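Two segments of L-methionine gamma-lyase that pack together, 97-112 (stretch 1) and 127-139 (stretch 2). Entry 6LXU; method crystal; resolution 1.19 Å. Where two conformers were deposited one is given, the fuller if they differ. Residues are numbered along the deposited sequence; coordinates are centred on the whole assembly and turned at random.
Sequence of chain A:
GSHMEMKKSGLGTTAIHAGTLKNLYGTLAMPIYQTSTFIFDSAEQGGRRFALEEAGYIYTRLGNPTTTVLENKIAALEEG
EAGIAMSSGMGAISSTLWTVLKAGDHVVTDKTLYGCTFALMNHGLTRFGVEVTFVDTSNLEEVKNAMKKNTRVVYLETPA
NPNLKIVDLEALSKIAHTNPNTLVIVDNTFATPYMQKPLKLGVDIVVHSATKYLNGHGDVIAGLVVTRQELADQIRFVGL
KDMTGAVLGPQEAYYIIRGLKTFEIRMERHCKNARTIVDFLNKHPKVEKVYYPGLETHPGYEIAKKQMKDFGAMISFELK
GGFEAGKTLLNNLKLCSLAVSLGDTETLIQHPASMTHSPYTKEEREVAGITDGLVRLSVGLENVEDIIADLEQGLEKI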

# COMPACT_ATOMS: atom_id res chain seq x y z
N LEU A 97 5.87 4.45 29.34
CA LEU A 97 6.15 5.33 30.48
C LEU A 97 4.90 6.00 31.03
O LEU A 97 4.71 6.07 32.26
CB LEU A 97 7.22 6.34 30.12
CG LEU A 97 8.61 5.73 29.87
CD1 LEU A 97 9.56 6.77 29.31
CD2 LEU A 97 9.21 5.11 31.12
N TRP A 98 4.00 6.46 30.15
CA TRP A 98 2.77 7.08 30.63
C TRP A 98 1.87 6.09 31.35
O TRP A 98 1.04 6.49 32.20
CB TRP A 98 1.96 7.73 29.50
CG TRP A 98 2.59 8.92 28.84
CD1 TRP A 98 2.75 9.09 27.50
CD2 TRP A 98 3.14 10.10 29.46
NE1 TRP A 98 3.33 10.30 27.24
CE2 TRP A 98 3.61 10.93 28.42
CE3 TRP A 98 3.31 10.52 30.80
CZ2 TRP A 98 4.24 12.17 28.67
CZ3 TRP A 98 3.95 11.77 31.05
CH2 TRP A 98 4.40 12.57 29.98
N THR A 99 1.96 4.81 30.99
CA THR A 99 1.17 3.77 31.65
C THR A 99 1.66 3.51 33.08
O THR A 99 0.85 3.43 34.01
CB THR A 99 1.21 2.46 30.84
OG1 THR A 99 0.63 2.72 29.55
CG2 THR A 99 0.41 1.36 31.52
N VAL A 100 2.96 3.36 33.24
CA VAL A 100 3.51 2.84 34.51
C VAL A 100 3.91 3.92 35.50
O VAL A 100 4.12 3.59 36.69
CB VAL A 100 4.68 1.85 34.28
CG1 VAL A 100 4.25 0.71 33.38
CG2 VAL A 100 5.93 2.53 33.76
N LEU A 101 4.03 5.17 35.07
CA LEU A 101 4.43 6.27 35.94
C LEU A 101 3.21 7.06 36.43
O LEU A 101 2.09 6.85 35.98
CB LEU A 101 5.40 7.20 35.22
CG LEU A 101 6.78 6.62 34.91
CD1 LEU A 101 7.54 7.56 33.99
CD2 LEU A 101 7.57 6.33 36.18
N LYS A 102 3.48 7.95 37.38
CA LYS A 102 2.53 8.96 37.85
C LYS A 102 3.36 10.08 38.45
O LYS A 102 4.54 9.90 38.78
CB LYS A 102 1.54 8.39 38.88
CG LYS A 102 2.18 7.90 40.17
CD LYS A 102 1.17 7.28 41.13
CE LYS A 102 1.81 6.89 42.45
NZ LYS A 102 2.84 5.83 42.28
N ALA A 103 2.75 11.26 38.61
CA ALA A 103 3.40 12.36 39.32
C ALA A 103 3.81 11.88 40.71
O ALA A 103 3.05 11.18 41.37
CB ALA A 103 2.48 13.56 39.43
N GLY A 104 5.03 12.22 41.09
CA GLY A 104 5.58 11.77 42.38
C GLY A 104 6.48 10.55 42.29
O GLY A 104 7.18 10.22 43.25
N ASP A 105 6.46 9.84 41.15
CA ASP A 105 7.36 8.73 40.91
C ASP A 105 8.73 9.25 40.55
O ASP A 105 8.91 10.41 40.15
CB ASP A 105 6.88 7.82 39.76
CG ASP A 105 5.73 6.93 40.12
OD1 ASP A 105 5.38 6.83 41.32
OD2 ASP A 105 5.17 6.29 39.19
N HIS A 106 9.71 8.35 40.64
CA HIS A 106 11.10 8.61 40.32
C HIS A 106 11.61 7.60 39.27
O HIS A 106 11.18 6.45 39.23
CB HIS A 106 11.93 8.56 41.62
CG HIS A 106 13.40 8.73 41.45
ND1 HIS A 106 14.30 7.72 41.74
CD2 HIS A 106 14.15 9.80 41.09
CE1 HIS A 106 15.52 8.15 41.54
NE2 HIS A 106 15.47 9.41 41.16
N VAL A 107 12.52 8.09 38.44
CA VAL A 107 13.15 7.31 37.37
C VAL A 107 14.66 7.44 37.51
O VAL A 107 15.17 8.54 37.71
CB VAL A 107 12.74 7.83 35.97
CG1 VAL A 107 13.49 7.11 34.86
CG2 VAL A 107 11.23 7.73 35.79
N VAL A 108 15.36 6.30 37.42
CA VAL A 108 16.80 6.28 37.29
C VAL A 108 17.15 5.86 35.87
O VAL A 108 16.66 4.83 35.40
CB VAL A 108 17.47 5.30 38.28
CG1 VAL A 108 18.97 5.20 38.05
CG2 VAL A 108 17.17 5.72 39.71
N THR A 109 17.99 6.63 35.21
CA THR A 109 18.39 6.31 33.84
C THR A 109 19.78 6.87 33.56
O THR A 109 20.47 7.37 34.47
CB THR A 109 17.31 6.75 32.82
OG1 THR A 109 17.60 6.15 31.55
CG2 THR A 109 17.26 8.26 32.67
N ASP A 110 20.23 6.75 32.32
CA ASP A 110 21.57 7.16 31.93
C ASP A 110 21.51 8.49 31.19
O ASP A 110 20.50 8.82 30.59
CB ASP A 110 22.19 6.08 31.03
CG ASP A 110 23.70 6.10 31.04
OD1 ASP A 110 24.29 7.03 30.43
OD2 ASP A 110 24.31 5.20 31.65
N LYS A 111 22.57 9.29 31.26
CA LYS A 111 22.68 10.45 30.33
C LYS A 111 22.89 10.04 28.85
O LYS A 111 22.50 10.78 27.93
CB LYS A 111 23.72 11.48 30.79
CG LYS A 111 25.15 10.98 30.99
CD LYS A 111 25.98 11.97 31.81
CE LYS A 111 25.67 11.94 33.31
NZ LYS A 111 26.27 10.75 33.99
N THR A 112 23.53 8.89 28.63
CA THR A 112 23.66 8.33 27.28
C THR A 112 22.44 7.49 26.96
O THR A 112 22.42 6.25 27.12
CB THR A 112 24.89 7.44 27.11
OG1 THR A 112 24.64 6.17 27.73
CG2 THR A 112 26.14 8.11 27.67
N ARG A 127 8.08 17.88 33.52
CA ARG A 127 6.96 18.84 33.49
C ARG A 127 5.68 18.31 34.09
O ARG A 127 4.79 19.10 34.40
CB ARG A 127 6.64 19.30 32.05
CG ARG A 127 7.48 20.43 31.56
CD ARG A 127 6.86 21.06 30.33
NE ARG A 127 6.83 20.16 29.16
CZ ARG A 127 5.74 19.77 28.48
NH1 ARG A 127 4.52 20.18 28.85
NH2 ARG A 127 5.87 18.97 27.43
N PHE A 128 5.57 16.97 34.22
CA PHE A 128 4.40 16.30 34.71
C PHE A 128 4.65 15.58 36.03
O PHE A 128 4.03 14.58 36.35
CB PHE A 128 3.83 15.41 33.59
CG PHE A 128 3.18 16.21 32.51
CD1 PHE A 128 1.92 16.74 32.70
CD2 PHE A 128 3.86 16.52 31.33
CE1 PHE A 128 1.32 17.51 31.72
CE2 PHE A 128 3.25 17.32 30.35
CZ PHE A 128 1.98 17.82 30.55
N GLY A 129 5.57 16.14 36.83
CA GLY A 129 5.73 15.74 38.21
C GLY A 129 6.55 14.49 38.46
O GLY A 129 6.56 14.00 39.59
N VAL A 130 7.25 13.99 37.44
CA VAL A 130 8.11 12.83 37.59
C VAL A 130 9.52 13.33 37.87
O VAL A 130 10.01 14.24 37.20
CB VAL A 130 8.08 11.94 36.34
CG1 VAL A 130 9.01 10.75 36.48
CG2 VAL A 130 6.65 11.47 36.07
N GLU A 131 10.18 12.74 38.87
CA GLU A 131 11.57 13.03 39.21
C GLU A 131 12.47 12.11 38.39
O GLU A 131 12.21 10.91 38.36
CB GLU A 131 11.82 12.72 40.71
CG GLU A 131 10.90 13.45 41.69
CD GLU A 131 10.86 12.82 43.08
OE1 GLU A 131 11.70 11.95 43.40
OE2 GLU A 131 9.98 13.21 43.88
N VAL A 132 13.51 12.64 37.77
CA VAL A 132 14.43 11.81 36.98
C VAL A 132 15.86 12.09 37.42
O VAL A 132 16.27 13.25 37.50
CB VAL A 132 14.27 12.05 35.46
CG1 VAL A 132 15.17 11.09 34.68
CG2 VAL A 132 12.82 11.89 35.03
N THR A 133 16.59 11.03 37.73
CA THR A 133 18.01 11.11 38.02
C THR A 133 18.80 10.44 36.90
O THR A 133 18.53 9.27 36.56
CB THR A 133 18.35 10.43 39.35
OG1 THR A 133 17.57 11.01 40.40
CG2 THR A 133 19.83 10.59 39.70
N PHE A 134 19.74 11.17 36.32
CA PHE A 134 20.62 10.66 35.29
C PHE A 134 21.95 10.30 35.92
O PHE A 134 22.60 11.15 36.55
CB PHE A 134 20.84 11.71 34.21
CG PHE A 134 19.58 12.11 33.51
CD1 PHE A 134 19.06 11.31 32.49
CD2 PHE A 134 18.91 13.26 33.86
CE1 PHE A 134 17.89 11.66 31.84
CE2 PHE A 134 17.74 13.62 33.21
CZ PHE A 134 17.23 12.82 32.20
N VAL A 135 22.35 9.03 35.77
CA VAL A 135 23.61 8.53 36.32
C VAL A 135 24.39 7.79 35.23
O VAL A 135 23.90 7.60 34.11
CB VAL A 135 23.37 7.57 37.51
CG1 VAL A 135 22.50 8.21 38.57
CG2 VAL A 135 22.74 6.24 37.07
N ASP A 136 25.61 7.40 35.55
CA ASP A 136 26.37 6.50 34.71
C ASP A 136 25.98 5.08 35.07
O ASP A 136 26.45 4.53 36.07
CB ASP A 136 27.87 6.71 34.94
CG ASP A 136 28.74 5.81 34.08
OD1 ASP A 136 28.19 5.02 33.28
OD2 ASP A 136 29.99 5.90 34.19
N THR A 137 25.12 4.47 34.24
CA THR A 137 24.65 3.12 34.54
C THR A 137 25.69 2.01 34.28
O THR A 137 25.44 0.85 34.60
CB THR A 137 23.31 2.78 33.86
OG1 THR A 137 23.44 2.81 32.43
CG2 THR A 137 22.21 3.74 34.30
N SER A 138 26.87 2.38 33.76
CA SER A 138 28.02 1.45 33.77
C SER A 138 28.68 1.36 35.15
O SER A 138 29.52 0.49 35.37
CB SER A 138 29.05 1.80 32.69
OG SER A 138 29.82 2.94 33.04
N ASN A 139 28.31 2.26 36.07
CA ASN A 139 28.82 2.26 37.43
C ASN A 139 27.72 1.74 38.36
O ASN A 139 26.78 2.47 38.69
CB ASN A 139 29.27 3.68 37.81
CG ASN A 139 29.97 3.75 39.15
OD1 ASN A 139 29.51 3.18 40.14
ND2 ASN A 139 31.09 4.47 39.19

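Two neighbouring strands, starting at His-106 and Glu-131, run parallel with a 28° twist, and their backbones zip together in the staggered pattern typical of parallel sheets. Residues of the first strand bond on alternate positions: Val-107 N donates to Glu-131 O (2.8 Å) while Val-107 O accepts from Thr-133 N (2.9 Å), and Thr-109 N donates to Thr-133 O (3.0 Å) while Thr-109 O accepts from Val-135 N (2.8 Å). The ladder starts before the strands do, with Glu-131 N to Asp-105 O (2.9 Å) and Gly-104 N to Gly-129 O (2.8 Å). Here a type II turn, Lys-102 to Asp-105, leads from the helix into the strand. Gly-104, at phi 97°, sits where a CB would jam against the preceding carbonyl; at Gly-129 an ideal CB would lie 2.8 Å from Ala-103 CB, a clash, so the close backbone approach depends on its bareness.

Side chains alternate between the sheet's faces. Val-107, Thr-109, Val-132 and Phe-134 share one: Val-107 CB lies 4.2 Å from Val-132 CG2, and Thr-109 CG2 packs 3.5 Å from Phe-134 CD1. Val-130, just before its strand, extends the apolar contact, its CG1 3.8 Å from Val-107 CG2 and 4.3 Å from Leu-101 CD1. Farther back, Trp-98 CH2 meets Phe-128 CD2 at 4.2 Å, linking the helix to the second stretch.

The other face carries His-106, Val-108, Glu-131 and Thr-133. There His-106 NE2 and Thr-133 OG1 hydrogen-bond at 2.7 Å, the hydroxyl lying at the ring edge near its plane.

Where the ladder gives out, a carboxylate takes over: Asp-110 OD2 accepts from both Thr-137 OG1 (2.7 Å) and Thr-137 N (2.8 Å), while Asp-110 OD1 accepts from Thr-112 N (2.7 Å), so one side chain ties Thr-112 of its own stretch to Thr-137 of the other.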